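Local structure of putative thioesterase (Syntrophus aciditrophicus SB, 3HDU) at residues A56-R59 / M60-G64; A77-M80 / G81-K85. The protein probably hydrolyses thioesters, as a hotdog-fold member of the thioesterase superfamily, although its natural substrate is not established. All blocks are in the same frame, centred on the assembly; numbering follows the deposited sequence.

Contact 1 of 2, residues A56-R59 / M60-G64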
loop_
_atom_site.group_PDB
_atom_site.type_symbol
_atom_site.label_atom_id
_atom_site.label_comp_id
_atom_site.label_asym_id
_atom_site.label_seq_id
_atom_site.Cartn_x
_atom_site.Cartn_y
_atom_site.Cartn_z
ATOM N N ALA A 56 -7.497 -24.623 20.128
ATOM C CA ALA A 56 -6.464 -24.952 19.128
ATOM C C ALA A 56 -6.055 -23.806 18.191
ATOM O O ALA A 56 -4.909 -23.779 17.752
ATOM C CB ALA A 56 -6.891 -26.173 18.304
ATOM N N ILE A 57 -6.981 -22.885 17.897
ATOM C CA ILE A 57 -6.729 -21.717 17.027
ATOM C C ILE A 57 -7.028 -20.392 17.764
ATOM O O ILE A 57 -7.642 -19.474 17.212
ATOM C CB ILE A 57 -7.490 -21.844 15.665
ATOM C CG1 ILE A 57 -9.009 -21.999 15.860
ATOM C CG2 ILE A 57 -6.949 -23.035 14.889
ATOM C CD1 ILE A 57 -9.798 -21.922 14.568
ATOM N N ARG A 58 -6.533 -20.300 19.004
ATOM C CA ARG A 58 -6.732 -19.134 19.878
ATOM C C ARG A 58 -6.191 -17.852 19.255
ATOM O O ARG A 58 -6.940 -16.883 19.101
ATOM C CB ARG A 58 -6.069 -19.358 21.248
ATOM C CG ARG A 58 -6.370 -18.272 22.274
ATOM C CD ARG A 58 -5.647 -18.473 23.588
ATOM N NE ARG A 58 -5.922 -17.344 24.479
ATOM C CZ ARG A 58 -5.351 -17.118 25.664
ATOM N NH1 ARG A 58 -4.428 -17.945 26.169
ATOM N NH2 ARG A 58 -5.709 -16.032 26.356
ATOM N N ARG A 59 -4.906 -17.870 18.889
ATOM C CA ARG A 59 -4.215 -16.704 18.284
ATOM C C ARG A 59 -4.925 -16.198 17.028
ATOM O O ARG A 59 -5.044 -14.985 16.826
ATOM C CB ARG A 59 -2.764 -17.038 17.922
ATOM C CG ARG A 59 -1.881 -17.388 19.090
ATOM C CD ARG A 59 -0.475 -17.731 18.646
ATOM N NE ARG A 59 0.251 -18.394 19.734
ATOM C CZ ARG A 59 0.796 -17.785 20.792
ATOM N NH1 ARG A 59 0.737 -16.455 20.949
ATOM N NH2 ARG A 59 1.416 -18.519 21.716
HETATM N N MSE A 60 -5.408 -17.147 16.220
HETATM C CA MSE A 60 -6.143 -16.884 14.976
HETATM C C MSE A 60 -7.446 -16.130 15.255
HETATM O O MSE A 60 -7.683 -15.078 14.651
HETATM C CB MSE A 60 -6.427 -18.207 14.250
HETATM C CG MSE A 60 -6.889 -18.089 12.823
HETATM SE SE MSE A 60 -7.159 -19.851 12.034
HETATM C CE MSE A 60 -5.302 -20.496 12.057
ATOM N N LEU A 61 -8.259 -16.653 16.181
ATOM C CA LEU A 61 -9.539 -16.023 16.587
ATOM C C LEU A 61 -9.378 -14.578 17.100
ATOM O O LEU A 61 -10.224 -13.724 16.816
ATOM C CB LEU A 61 -10.265 -16.877 17.635
ATOM C CG LEU A 61 -10.829 -18.215 17.148
ATOM C CD1 LEU A 61 -11.238 -19.095 18.317
ATOM C CD2 LEU A 61 -12.004 -17.994 16.206
ATOM N N TYR A 62 -8.296 -14.320 17.841
ATOM C CA TYR A 62 -7.956 -12.962 18.302
ATOM C C TYR A 62 -7.663 -11.993 17.135
ATOM O O TYR A 62 -7.893 -10.794 17.269
ATOM C CB TYR A 62 -6.792 -12.974 19.314
ATOM C CG TYR A 62 -7.204 -13.253 20.754
ATOM C CD1 TYR A 62 -7.842 -14.447 21.112
ATOM C CD2 TYR A 62 -6.928 -12.326 21.774
ATOM C CE1 TYR A 62 -8.215 -14.709 22.450
ATOM C CE2 TYR A 62 -7.292 -12.577 23.112
ATOM C CZ TYR A 62 -7.933 -13.767 23.444
ATOM O OH TYR A 62 -8.291 -14.003 24.756
ATOM N N GLY A 63 -7.164 -12.504 16.008
ATOM C CA GLY A 63 -6.938 -11.692 14.807
ATOM C C GLY A 63 -8.231 -11.061 14.315
ATOM O O GLY A 63 -8.274 -9.856 14.042
ATOM N N GLY A 64 -9.283 -11.883 14.233
ATOM C CA GLY A 64 -10.626 -11.440 13.842
ATOM C C GLY A 64 -11.249 -10.470 14.840
ATOM O O GLY A 64 -11.893 -9.496 14.433
#
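Arg58 and Tyr62, one helical turn apart, run side by side and point the same way from the start of helix 58-85. Tyr62 CB lies 3.6 Å from Arg59 O, and CD1 of its ring comes within 3.3 Å of Arg58 O. Farther out, CE1 is 4.0 Å from both CG and NE of Arg58, whose CG stands anti to the backbone N (chi1 -173°) and whose chain, extended as far as NE, keeps pace with the long phenol. At the tip, Tyr62 OH sits 3.7 Å from Arg58 NH2, at the edge of the guanidinium; the two planes are 70° apart and do not stack. Tyr62 OH hydrogen-bonds to Glu51 O, and a phenylalanine at Tyr62 would probably cost that carbonyl its hydroxyl partner, with a weak bond from Arg58 NE remaining. Beneath, Tyr62 N bonds to Arg58 O (3.2 Å), and Leu61 N to Ile57 O (3.1 Å). Ile57 holds the N-cap position, but its side chain suits apolar packing, CB meeting Met60 CB (selenomethionine) at 4.0 Å. This first turn lies at a subunit interface: Ile57 packs on Ile19 and Met60 on Tyr154 of the second subunit, while Gly63 O accepts a bond from Tyr110 OH of the chain's own strand 101-110.

Contact 2 of 2, residues A77-M80 / G81-K85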
loop_
_atom_site.group_PDB
_atom_site.type_symbol
_atom_site.label_atom_id
_atom_site.label_comp_id
_atom_site.label_asym_id
_atom_site.label_seq_id
_atom_site.Cartn_x
_atom_site.Cartn_y
_atom_site.Cartn_z
ATOM N N ALA A 77 -15.304 6.961 15.167
ATOM C CA ALA A 77 -14.491 8.145 14.829
ATOM C C ALA A 77 -14.979 8.804 13.531
ATOM O O ALA A 77 -14.995 10.036 13.433
ATOM C CB ALA A 77 -13.012 7.789 14.721
ATOM N N ALA A 78 -15.366 7.974 12.551
ATOM C CA ALA A 78 -15.952 8.432 11.276
ATOM C C ALA A 78 -17.234 9.233 11.535
ATOM O O ALA A 78 -17.383 10.336 11.009
ATOM C CB ALA A 78 -16.244 7.247 10.348
ATOM N N PHE A 79 -18.126 8.676 12.361
ATOM C CA PHE A 79 -19.381 9.333 12.783
ATOM C C PHE A 79 -19.157 10.722 13.399
ATOM O O PHE A 79 -19.865 11.672 13.054
ATOM C CB PHE A 79 -20.153 8.435 13.777
ATOM C CG PHE A 79 -21.305 9.122 14.466
ATOM C CD1 PHE A 79 -22.535 9.254 13.826
ATOM C CD2 PHE A 79 -21.156 9.641 15.764
ATOM C CE1 PHE A 79 -23.607 9.897 14.463
ATOM C CE2 PHE A 79 -22.220 10.290 16.410
ATOM C CZ PHE A 79 -23.452 10.416 15.758
HETATM N N MSE A 80 -18.189 10.815 14.317
HETATM C CA MSE A 80 -17.856 12.084 14.998
HETATM C C MSE A 80 -17.301 13.152 14.056
HETATM O O MSE A 80 -17.495 14.346 14.300
HETATM C CB MSE A 80 -16.885 11.861 16.168
HETATM C CG MSE A 80 -17.456 11.013 17.287
HETATM SE SE MSE A 80 -18.970 11.821 18.171
HETATM C CE MSE A 80 -19.642 10.241 19.008
ATOM N N GLY A 81 -16.616 12.718 12.997
ATOM C CA GLY A 81 -16.105 13.610 11.968
ATOM C C GLY A 81 -17.239 14.145 11.110
ATOM O O GLY A 81 -17.350 15.356 10.931
ATOM N N PHE A 82 -18.085 13.244 10.599
ATOM C CA PHE A 82 -19.219 13.627 9.737
ATOM C C PHE A 82 -20.285 14.489 10.424
ATOM O O PHE A 82 -20.794 15.427 9.806
ATOM C CB PHE A 82 -19.902 12.402 9.100
ATOM C CG PHE A 82 -19.084 11.713 8.038
ATOM C CD1 PHE A 82 -18.730 12.386 6.868
ATOM C CD2 PHE A 82 -18.736 10.360 8.162
ATOM C CE1 PHE A 82 -17.988 11.744 5.856
ATOM C CE2 PHE A 82 -18.001 9.702 7.157
ATOM C CZ PHE A 82 -17.628 10.397 5.998
ATOM N N GLN A 83 -20.627 14.171 11.675
ATOM C CA GLN A 83 -21.644 14.942 12.427
ATOM C C GLN A 83 -21.206 16.391 12.712
ATOM O O GLN A 83 -22.058 17.277 12.797
ATOM C CB GLN A 83 -22.095 14.202 13.702
ATOM C CG GLN A 83 -21.067 14.102 14.840
ATOM C CD GLN A 83 -20.949 15.345 15.728
ATOM O OE1 GLN A 83 -19.851 15.695 16.156
ATOM N NE2 GLN A 83 -22.069 16.014 15.995
ATOM N N GLU A 84 -19.894 16.612 12.858
ATOM C CA GLU A 84 -19.307 17.956 13.030
ATOM C C GLU A 84 -19.632 18.838 11.804
ATOM O O GLU A 84 -19.950 20.018 11.965
ATOM C CB GLU A 84 -17.781 17.849 13.246
ATOM C CG GLU A 84 -16.985 19.146 13.493
ATOM C CD GLU A 84 -17.102 19.701 14.908
ATOM O OE1 GLU A 84 -18.193 19.645 15.522
ATOM O OE2 GLU A 84 -16.080 20.225 15.404
ATOM N N LYS A 85 -19.552 18.253 10.600
ATOM C CA LYS A 85 -19.902 18.951 9.344
ATOM C C LYS A 85 -21.401 19.253 9.186
ATOM O O LYS A 85 -21.761 20.133 8.399
ATOM C CB LYS A 85 -19.409 18.182 8.119
ATOM C CG LYS A 85 -17.901 18.089 8.035
ATOM C CD LYS A 85 -17.464 17.533 6.687
ATOM C CE LYS A 85 -15.954 17.508 6.548
ATOM N NZ LYS A 85 -15.336 18.856 6.686
#
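Gly81 N, Phe82 N and Gln83 N each bond to the carbonyl four residues back, on Ala77, Ala78 and Phe79, the i to i+4 pattern of an alpha-helix. This is the C-terminal part of helix 58-85, the long central helix against which the antiparallel sheet of the hotdog fold curves. The bond from Phe82 N to Ala78 O is short and straight, 3.0 Å with an N-H...O angle of 170°. Ala78 O also takes a weak bond from Gly81 N, and CD2 of the Phe82 ring comes within 3.2 Å of it. That ring leaves the backbone with CG anti to the carbonyl carbon (chi1 -71°), which carries CE2 to 4.4 Å from the methyl of Ala78. Both side chains pack on Ala133 of strand 132-141 and on Leu101 of strand 101-110; the small alanine suits close packing of helix on sheet, and the large ring extends the apolar surface. Phe79 shares Leu101 and, on helix 91-97, Met97 with Phe82, and in addition meets Leu12 and Val16 of helix 7-22, an apolar setting that suits an aromatic ring. Gln83 also touches Leu12 and Met97; its aliphatic CG lies over one face of the Phe79 ring, offset toward the rim, 4.3 Å from CE2.

Overall arrangement
Contacts 1 and 2 lie in series near the two ends of helix 58-85, on opposite sides of the chain's centre; their own centres are 32 Å apart and their nearest atoms about 17 Å apart, so they do not touch. Their surroundings differ accordingly. Residues 56-64 open the helix at the border with a second subunit, whereas residues 77-83 are packed by their own chain, among the sheet and helices 7-22 and 91-97, while Glu84 and Lys85 are exposed; no other subunit of the assembly touches contact 2. One helix thus joins an intersubunit end to an intrachain core. Related hotdog thioesterases commonly form their active sites at subunit interfaces, but no ligand or catalytic residue is identified at either contact.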